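Local coordinates for protein Phospholipase/Carboxylesterase (Dyadobacter fermentans, PDB 4H0C) that probably hydrolyses carboxylic esters, as an alpha/beta hydrolase of the phospholipase/carboxylesterase family, at residues Gln95-Ala99 / Glu100-Phe104; Gly86-Val89 / Ala90-Ala94; Ala36-Ile39 / Ser40-Lys43; Val44-Leu47 / Asp48-Ala51. One frame throughout, in Å; residues are numbered along the deposited sequence. Where two conformers were deposited one is given.

Contact 1: residues Gln95-Ala99 / Glu100-Phe104; sequences QGIPA and EQIYF
I102 lays its outer branch over the backbone of the turn before it. CD1 rests 3.7 Å from CA of A99 and also meets O of I97. CG1 of I102 sits 3.5 Å from O of P98. CG1 is anti to the carbonyl carbon (chi1 -61°), which turns this branch back over the turn. I97 comes from the other end of the turn. Its CG2 meets CB of Q101 at 3.9 Å, and the two side chains cross at about a right angle. The same methyl lies 4.1 Å from CG1 of I102. P98 and Q101 lie side by side and point the same way. The ring CG of P98 touches CG of Q101, whose chain then bends at chi2.

Two backbone bonds hold the turn. N of Q101 donates to O of P98, and N of I102 donates to O of A99, each at 2.9 Å. Both donors stand above the carbonyl planes. This segment leads from helix 77-94, which ends in a Schellman motif at G96, into strand 102-107 of the alpha/beta hydrolase sheet. I97 and I102 also pack on I92 of that helix, and the backbone of I102 pairs with G126. With the backbone amides of Q101 and I102 paired inside the turn, the apolar branches of I97 and I102 can face the helix.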
loop_
_atom_site.group_PDB
_atom_site.type_symbol
_atom_site.label_atom_id
_atom_site.label_comp_id
_atom_site.label_asym_id
_atom_site.label_seq_id
_atom_site.Cartn_x
_atom_site.Cartn_y
_atom_site.Cartn_z
ATOM N N GLN A 95 0.882 8.539 -18.575
ATOM C CA GLN A 95 0.664 9.993 -18.492
ATOM C C GLN A 95 1.986 10.702 -18.369
ATOM O O GLN A 95 2.022 11.934 -18.288
ATOM C CB GLN A 95 -0.184 10.375 -17.267
ATOM C CG GLN A 95 -1.548 9.706 -17.160
ATOM C CD GLN A 95 -2.596 10.342 -18.050
ATOM O OE1 GLN A 95 -2.322 11.299 -18.792
ATOM N NE2 GLN A 95 -3.820 9.815 -17.978
ATOM N N GLY A 96 3.082 9.940 -18.359
ATOM C CA GLY A 96 4.440 10.503 -18.375
ATOM C C GLY A 96 5.122 10.701 -17.018
ATOM O O GLY A 96 6.142 11.400 -16.933
ATOM N N ILE A 97 4.570 10.093 -15.966
ATOM C CA ILE A 97 5.189 10.134 -14.634
ATOM C C ILE A 97 5.887 8.799 -14.434
ATOM O O ILE A 97 5.211 7.753 -14.370
ATOM C CB ILE A 97 4.161 10.430 -13.513
ATOM C CG1 ILE A 97 3.563 11.833 -13.751
ATOM C CG2 ILE A 97 4.795 10.286 -12.114
ATOM C CD1 ILE A 97 2.429 12.228 -12.827
ATOM N N PRO A 98 7.234 8.829 -14.346
ATOM C CA PRO A 98 8.041 7.613 -14.185
ATOM C C PRO A 98 7.844 6.980 -12.811
ATOM O O PRO A 98 7.486 7.679 -11.852
ATOM C CB PRO A 98 9.474 8.129 -14.328
ATOM C CG PRO A 98 9.403 9.520 -13.828
ATOM C CD PRO A 98 8.080 10.039 -14.333
ATOM N N ALA A 99 8.091 5.673 -12.712
ATOM C CA ALA A 99 7.842 4.941 -11.451
ATOM C C ALA A 99 8.616 5.533 -10.275
ATOM O O ALA A 99 8.136 5.502 -9.137
ATOM C CB ALA A 99 8.166 3.455 -11.633
ATOM N N GLU A 100 9.782 6.116 -10.538
ATOM C CA GLU A 100 10.582 6.714 -9.466
ATOM C C GLU A 100 9.971 7.982 -8.836
ATOM O O GLU A 100 10.449 8.444 -7.783
ATOM C CB GLU A 100 12.030 6.963 -9.909
ATOM C CG GLU A 100 12.179 8.099 -10.891
ATOM C CD GLU A 100 13.623 8.475 -11.111
ATOM O OE1 GLU A 100 14.525 7.795 -10.560
ATOM O OE2 GLU A 100 13.855 9.460 -11.833
ATOM N N GLN A 101 8.900 8.497 -9.456
ATOM C CA GLN A 101 8.114 9.607 -8.923
ATOM C C GLN A 101 6.716 9.133 -8.516
ATOM O O GLN A 101 5.826 9.964 -8.304
ATOM C CB GLN A 101 7.986 10.739 -9.951
ATOM C CG GLN A 101 9.301 11.399 -10.351
ATOM C CD GLN A 101 10.099 11.906 -9.164
ATOM O OE1 GLN A 101 9.545 12.309 -8.137
ATOM N NE2 GLN A 101 11.417 11.898 -9.306
ATOM N N ILE A 102 6.523 7.811 -8.405
ATOM C CA ILE A 102 5.228 7.259 -7.992
ATOM C C ILE A 102 5.365 6.767 -6.564
ATOM O O ILE A 102 6.314 6.017 -6.233
ATOM C CB ILE A 102 4.694 6.130 -8.925
ATOM C CG1 ILE A 102 4.470 6.651 -10.352
ATOM C CG2 ILE A 102 3.378 5.571 -8.366
ATOM C CD1 ILE A 102 4.164 5.572 -11.398
ATOM N N TYR A 103 4.448 7.237 -5.722
ATOM C CA TYR A 103 4.391 6.897 -4.299
ATOM C C TYR A 103 3.188 6.018 -4.043
ATOM O O TYR A 103 2.246 6.014 -4.842
ATOM C CB TYR A 103 4.272 8.183 -3.483
ATOM C CG TYR A 103 5.486 9.074 -3.588
ATOM C CD1 TYR A 103 5.773 9.780 -4.776
ATOM C CD2 TYR A 103 6.373 9.193 -2.523
ATOM C CE1 TYR A 103 6.895 10.599 -4.870
ATOM C CE2 TYR A 103 7.491 10.010 -2.607
ATOM C CZ TYR A 103 7.753 10.714 -3.774
ATOM O OH TYR A 103 8.895 11.501 -3.831
ATOM N N PHE A 104 3.228 5.253 -2.955
ATOM C CA PHE A 104 2.089 4.416 -2.555
ATOM C C PHE A 104 1.767 4.664 -1.092
ATOM O O PHE A 104 2.678 4.819 -0.263
ATOM C CB PHE A 104 2.385 2.917 -2.723
ATOM C CG PHE A 104 2.669 2.500 -4.140
ATOM C CD1 PHE A 104 3.908 2.775 -4.731
ATOM C CD2 PHE A 104 1.709 1.832 -4.882
ATOM C CE1 PHE A 104 4.167 2.394 -6.036
ATOM C CE2 PHE A 104 1.978 1.439 -6.202
ATOM C CZ PHE A 104 3.202 1.731 -6.779
#

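Contact 2: residues Gly86-Val89 / Ala90-Ala94; sequences GEVV and AEIEA
The carboxylates of E87 and E91 meet with their planes 56° apart; OE2 of E87 meets OE1 and CG of E91, each at 3.1 Å, instead of a face-to-face pairing. Two like charges this near would probably repel, unless a shared proton or a nearby cation eases them. K9 gives E91 a long, weak ion pair. CG of E87 is anti to the backbone N (chi1 178°), and a bend at chi2 brings the carboxylate back toward E91. The carboxylate of E93 lies alongside V89. Its OE1 approaches CG1 of V89 to 3.3 Å and forms a salt bridge with R123.

Within each pair the partners are four residues, about one turn, apart on helix 77-94, which packs on the central sheet of the alpha/beta hydrolase fold. N of I92 donates to O of V88 at 3.0 Å, and N of E93 donates to O of V89 at 2.9 Å. A90 and E91 make the equivalent bonds to G86 and E87. On the sheet side, V88 and I92 lie side by side. CG1 of V88 touches CD1 of I92 at 3.8 Å. Both residues pack on V26 and Y53, and V89 reaches F104.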
loop_
_atom_site.group_PDB
_atom_site.type_symbol
_atom_site.label_atom_id
_atom_site.label_comp_id
_atom_site.label_asym_id
_atom_site.label_seq_id
_atom_site.Cartn_x
_atom_site.Cartn_y
_atom_site.Cartn_z
ATOM N N GLY A 86 -1.879 -2.516 -10.535
ATOM C CA GLY A 86 -0.988 -2.520 -11.698
ATOM C C GLY A 86 -1.518 -1.672 -12.851
ATOM O O GLY A 86 -0.745 -0.999 -13.548
ATOM N N GLU A 87 -2.826 -1.742 -13.100
ATOM C CA GLU A 87 -3.470 -0.869 -14.117
ATOM C C GLU A 87 -3.289 0.619 -13.783
ATOM O O GLU A 87 -2.991 1.445 -14.680
ATOM C CB GLU A 87 -4.964 -1.203 -14.266
ATOM C CG GLU A 87 -5.724 -0.319 -15.252
ATOM C CD GLU A 87 -5.079 -0.237 -16.635
ATOM O OE1 GLU A 87 -4.758 -1.295 -17.211
ATOM O OE2 GLU A 87 -4.892 0.884 -17.161
ATOM N N VAL A 88 -3.490 0.965 -12.503
ATOM C CA VAL A 88 -3.325 2.347 -12.061
ATOM C C VAL A 88 -1.884 2.809 -12.295
ATOM O O VAL A 88 -1.660 3.884 -12.886
ATOM C CB VAL A 88 -3.702 2.522 -10.562
ATOM C CG1 VAL A 88 -3.306 3.917 -10.052
ATOM C CG2 VAL A 88 -5.191 2.244 -10.340
ATOM N N VAL A 89 -0.913 1.989 -11.863
ATOM C CA VAL A 89 0.514 2.304 -12.120
ATOM C C VAL A 89 0.792 2.482 -13.610
ATOM O O VAL A 89 1.447 3.465 -14.014
ATOM C CB VAL A 89 1.489 1.283 -11.486
ATOM C CG1 VAL A 89 2.929 1.547 -11.927
ATOM C CG2 VAL A 89 1.339 1.276 -9.948
ATOM N N ALA A 90 0.282 1.559 -14.428
ATOM C CA ALA A 90 0.443 1.657 -15.875
ATOM C C ALA A 90 -0.141 2.955 -16.431
ATOM O O ALA A 90 0.477 3.606 -17.277
ATOM C CB ALA A 90 -0.184 0.446 -16.575
ATOM N N GLU A 91 -1.329 3.336 -15.966
ATOM C CA GLU A 91 -1.950 4.603 -16.418
ATOM C C GLU A 91 -1.074 5.818 -16.090
ATOM O O GLU A 91 -0.832 6.683 -16.948
ATOM C CB GLU A 91 -3.350 4.770 -15.822
ATOM C CG GLU A 91 -4.388 3.843 -16.438
ATOM C CD GLU A 91 -5.818 4.137 -15.990
ATOM O OE1 GLU A 91 -6.672 3.237 -16.129
ATOM O OE2 GLU A 91 -6.094 5.257 -15.500
ATOM N N ILE A 92 -0.575 5.854 -14.855
ATOM C CA ILE A 92 0.299 6.932 -14.406
ATOM C C ILE A 92 1.545 7.020 -15.290
ATOM O O ILE A 92 1.908 8.116 -15.769
ATOM C CB ILE A 92 0.669 6.787 -12.920
ATOM C CG1 ILE A 92 -0.596 6.937 -12.081
ATOM C CG2 ILE A 92 1.679 7.865 -12.502
ATOM C CD1 ILE A 92 -0.484 6.452 -10.640
ATOM N N GLU A 93 2.193 5.877 -15.537
ATOM C CA GLU A 93 3.376 5.899 -16.384
ATOM C C GLU A 93 3.034 6.346 -17.802
ATOM O O GLU A 93 3.822 7.058 -18.411
ATOM C CB GLU A 93 4.090 4.548 -16.400
ATOM C CG GLU A 93 4.650 4.161 -15.031
ATOM C CD GLU A 93 5.350 2.812 -15.061
ATOM O OE1 GLU A 93 4.725 1.807 -14.690
ATOM O OE2 GLU A 93 6.513 2.748 -15.480
ATOM N N ALA A 94 1.853 5.981 -18.305
ATOM C CA ALA A 94 1.446 6.410 -19.653
ATOM C C ALA A 94 1.151 7.920 -19.728
ATOM O O ALA A 94 1.162 8.504 -20.817
ATOM C CB ALA A 94 0.263 5.591 -20.173
#

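Contact 3: residues Ala36-Ile39 / Ser40-Lys43; sequences ADII and SLQK
Q42 runs back along I39 from CB to its amide. Its CB and CG both lie over O of I39, CG at 3.2 Å. CG stands between the backbone N and the carbonyl carbon (chi1 74°), and the chain is extended beyond it. CD comes within 4.2 Å of CG2 of I39. At the tip NE2 is 3.1 Å from that methyl, which is close for an amide against carbon. The amide is turned to S14 of strand 11-15, whose OG hydrogen-bonds NE2. I39 and Q42 lie side by side and point the same way.

A second pair forms where I38 and L41 cross. CD1 of I38 meets CD1 of L41 at 3.5 Å, tighter than usual van der Waals contact. Both side chains pack on M27 of strand 23-28.

The backbone changes from alpha-helical to 3-10 bonding here. N of S40 donates to O of D37 at 2.8 Å, and its bond to O of A36 is weak. N of L41 reaches O of I38, and N of Q42 reaches O of I39 at 2.9 Å with an N-H...O angle of 169°. OG of S40 lies 2.5 Å from O of D37, a bond so short that its exact geometry is doubtful. Helix 35-39 continues in this way into the 3-10 turn that leads toward strand 50-55. The apolar branches of I38, I39 and L41 pack on the sheet strands, and NE2 of Q42, lying against CG2 of I39, is satisfied by OG of S14.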
loop_
_atom_site.group_PDB
_atom_site.type_symbol
_atom_site.label_atom_id
_atom_site.label_comp_id
_atom_site.label_asym_id
_atom_site.label_seq_id
_atom_site.Cartn_x
_atom_site.Cartn_y
_atom_site.Cartn_z
ATOM N N ALA A 36 -12.917 7.628 -1.849
ATOM C CA ALA A 36 -13.144 9.015 -1.396
ATOM C C ALA A 36 -12.626 9.238 0.031
ATOM O O ALA A 36 -12.080 10.307 0.328
ATOM C CB ALA A 36 -14.614 9.415 -1.505
ATOM N N ASP A 37 -12.826 8.231 0.894
ATOM C CA ASP A 37 -12.324 8.226 2.271
ATOM C C ASP A 37 -10.816 8.443 2.262
ATOM O O ASP A 37 -10.325 9.471 2.733
ATOM C CB ASP A 37 -12.597 6.883 2.968
ATOM C CG ASP A 37 -14.050 6.684 3.361
ATOM O OD1 ASP A 37 -14.766 7.687 3.559
ATOM O OD2 ASP A 37 -14.473 5.503 3.486
ATOM N N ILE A 38 -10.099 7.467 1.710
ATOM C CA ILE A 38 -8.632 7.429 1.757
ATOM C C ILE A 38 -7.997 8.692 1.165
ATOM O O ILE A 38 -6.979 9.168 1.662
ATOM C CB ILE A 38 -8.038 6.110 1.162
ATOM C CG1 ILE A 38 -6.635 5.802 1.736
ATOM C CG2 ILE A 38 -7.999 6.120 -0.380
ATOM C CD1 ILE A 38 -6.587 5.489 3.212
ATOM N N ILE A 39 -8.618 9.249 0.122
ATOM C CA ILE A 39 -8.135 10.503 -0.478
ATOM C C ILE A 39 -8.123 11.650 0.535
ATOM O O ILE A 39 -7.244 12.519 0.486
ATOM C CB ILE A 39 -8.938 10.870 -1.729
ATOM C CG1 ILE A 39 -8.541 9.920 -2.854
ATOM C CG2 ILE A 39 -8.719 12.325 -2.129
ATOM C CD1 ILE A 39 -9.349 10.085 -4.127
ATOM N N SER A 40 -9.058 11.637 1.478
ATOM C CA SER A 40 -9.118 12.731 2.447
ATOM C C SER A 40 -7.856 12.811 3.326
ATOM O O SER A 40 -7.656 13.807 4.040
ATOM C CB SER A 40 -10.380 12.665 3.295
ATOM O OG SER A 40 -10.344 11.536 4.134
ATOM N N LEU A 41 -7.010 11.775 3.284
ATOM C CA LEU A 41 -5.719 11.844 4.000
ATOM C C LEU A 41 -4.812 12.928 3.420
ATOM O O LEU A 41 -3.839 13.317 4.057
ATOM C CB LEU A 41 -4.986 10.500 4.037
ATOM C CG LEU A 41 -5.499 9.459 5.049
ATOM C CD1 LEU A 41 -4.923 8.085 4.768
ATOM C CD2 LEU A 41 -5.262 9.852 6.506
ATOM N N GLN A 42 -5.137 13.429 2.228
ATOM C CA GLN A 42 -4.354 14.525 1.649
ATOM C C GLN A 42 -4.471 15.806 2.490
ATOM O O GLN A 42 -3.685 16.731 2.325
ATOM C CB GLN A 42 -4.776 14.798 0.211
ATOM C CG GLN A 42 -6.115 15.510 0.076
ATOM C CD GLN A 42 -6.439 15.740 -1.382
ATOM O OE1 GLN A 42 -5.673 16.368 -2.095
ATOM N NE2 GLN A 42 -7.571 15.234 -1.831
ATOM N N LYS A 43 -5.441 15.839 3.393
ATOM C CA LYS A 43 -5.614 16.974 4.301
ATOM C C LYS A 43 -4.520 17.038 5.369
ATOM O O LYS A 43 -4.300 18.096 5.955
ATOM C CB LYS A 43 -6.996 16.957 4.948
ATOM C CG LYS A 43 -8.125 17.289 3.982
ATOM C CD LYS A 43 -9.462 17.107 4.671
ATOM C CE LYS A 43 -10.606 17.087 3.675
ATOM N NZ LYS A 43 -11.843 16.581 4.327
#

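Contact 4: residues Val44-Leu47 / Asp48-Ala51; sequences VLKL and DEMA
K46 starts with CG anti to the backbone N (chi1 -175°), and bends at chi3 and chi4 carry NZ over toward E49. D48 has its CG between the backbone N and the carbonyl carbon (chi1 70°), which brings OD1 to the same side. NZ of K46 stays 4.0 Å from OE1 of E49 and a little farther from OD1 of D48. These opposite charges are near, but beyond a salt bridge. Waters bridge the gap. One water accepts from NZ of K46 at 2.9 Å and donates to OE1 of E49. Another donates to OD1 of D48 at 3.0 Å and accepts from N of E49.

The backbone makes a type I beta turn from L47 to M50, after an inverse gamma turn centred on K46 and closed by a weak bond. N of M50 donates to O of L47 at 3.0 Å, from above the carbonyl plane. The turn opens strand 50-55 of the central sheet. A third water donates to O of L47 at 2.8 Å and to O of M50. The bend at chi2 (68°) of selenomethionine M50 turns SE back to 3.9 Å from CA of L47. L47 and M50 both pack on L209.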
loop_
_atom_site.group_PDB
_atom_site.type_symbol
_atom_site.label_atom_id
_atom_site.label_comp_id
_atom_site.label_asym_id
_atom_site.label_seq_id
_atom_site.Cartn_x
_atom_site.Cartn_y
_atom_site.Cartn_z
ATOM N N VAL A 44 -3.841 15.912 5.618
ATOM C CA VAL A 44 -2.815 15.807 6.679
ATOM C C VAL A 44 -1.457 15.275 6.190
ATOM O O VAL A 44 -0.426 15.573 6.798
ATOM C CB VAL A 44 -3.299 15.017 7.936
ATOM C CG1 VAL A 44 -4.447 15.750 8.617
ATOM C CG2 VAL A 44 -3.684 13.571 7.607
ATOM N N LEU A 45 -1.455 14.493 5.107
ATOM C CA LEU A 45 -0.220 14.060 4.460
ATOM C C LEU A 45 0.242 15.081 3.426
ATOM O O LEU A 45 -0.589 15.704 2.741
ATOM C CB LEU A 45 -0.445 12.719 3.760
ATOM C CG LEU A 45 -0.660 11.513 4.669
ATOM C CD1 LEU A 45 -1.088 10.300 3.851
ATOM C CD2 LEU A 45 0.602 11.198 5.467
ATOM N N LYS A 46 1.565 15.251 3.318
ATOM C CA LYS A 46 2.171 16.182 2.352
ATOM C C LYS A 46 2.116 15.577 0.946
ATOM O O LYS A 46 3.099 14.987 0.481
ATOM C CB LYS A 46 3.625 16.485 2.781
ATOM C CG LYS A 46 4.351 17.530 1.949
ATOM C CD LYS A 46 5.649 18.010 2.609
ATOM C CE LYS A 46 6.778 18.208 1.602
ATOM N NZ LYS A 46 6.387 18.659 0.237
ATOM N N LEU A 47 0.968 15.725 0.276
ATOM C CA LEU A 47 0.760 15.150 -1.066
ATOM C C LEU A 47 0.426 16.230 -2.088
ATOM O O LEU A 47 -0.107 15.945 -3.157
ATOM C CB LEU A 47 -0.370 14.122 -1.025
ATOM C CG LEU A 47 -0.110 12.950 -0.070
ATOM C CD1 LEU A 47 -1.377 12.131 0.055
ATOM C CD2 LEU A 47 1.059 12.094 -0.553
ATOM N N ASP A 48 0.722 17.479 -1.754
ATOM C CA ASP A 48 0.222 18.595 -2.558
ATOM C C ASP A 48 0.857 18.683 -3.959
ATOM O O ASP A 48 0.301 19.348 -4.832
ATOM C CB ASP A 48 0.356 19.908 -1.792
ATOM C CG ASP A 48 1.785 20.323 -1.637
ATOM O OD1 ASP A 48 2.494 19.674 -0.840
ATOM O OD2 ASP A 48 2.195 21.293 -2.317
ATOM N N GLU A 49 1.990 17.996 -4.178
ATOM C CA GLU A 49 2.611 17.944 -5.519
ATOM C C GLU A 49 2.218 16.692 -6.321
ATOM O O GLU A 49 2.644 16.514 -7.484
ATOM C CB GLU A 49 4.130 18.075 -5.432
ATOM C CG GLU A 49 4.560 19.465 -4.997
ATOM C CD GLU A 49 6.032 19.563 -4.674
ATOM O OE1 GLU A 49 6.494 18.829 -3.764
ATOM O OE2 GLU A 49 6.724 20.379 -5.325
HETATM N N MSE A 50 1.352 15.863 -5.736
HETATM C CA MSE A 50 0.992 14.594 -6.380
HETATM C C MSE A 50 -0.351 14.625 -7.102
HETATM O O MSE A 50 -1.338 15.228 -6.622
HETATM C CB MSE A 50 0.925 13.438 -5.385
HETATM C CG MSE A 50 2.295 12.851 -4.940
HETATM SE SE MSE A 50 3.246 14.152 -3.861
HETATM C CE MSE A 50 4.480 12.887 -3.062
ATOM N N ALA A 51 -0.367 13.948 -8.251
ATOM C CA ALA A 51 -1.613 13.486 -8.851
ATOM C C ALA A 51 -2.029 12.297 -7.989
ATOM O O ALA A 51 -1.245 11.376 -7.794
ATOM C CB ALA A 51 -1.400 13.076 -10.303
HETATM O O HOH W 1 4.014 17.376 -1.921
HETATM O O HOH W 2 8.649 18.745 -1.580
HETATM O O HOH W 3 -2.378 17.073 -4.447
#

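How the contacts relate
Contacts 3 and 4 follow each other along the chain, and CA of Q42 touches CD1 of L47 at 4.1 Å. Contacts 2 and 1 are likewise consecutive, and CZ of F104 meets CG2 of V89 at 3.7 Å. The two pairs meet by packing over strand 23-28, where CD1 of Y103 in contact 1 touches CE of M50 in contact 4 at 3.8 Å. Contacts 2 and 3 do not touch, with centres about 20 Å apart. A sodium ion, bound at I208 and K210, lies about 6 Å from the side chain of M50 and about 7 Å from that of Q101. I38 of contact 3 lies near, without touching, the probable nucleophile elbow.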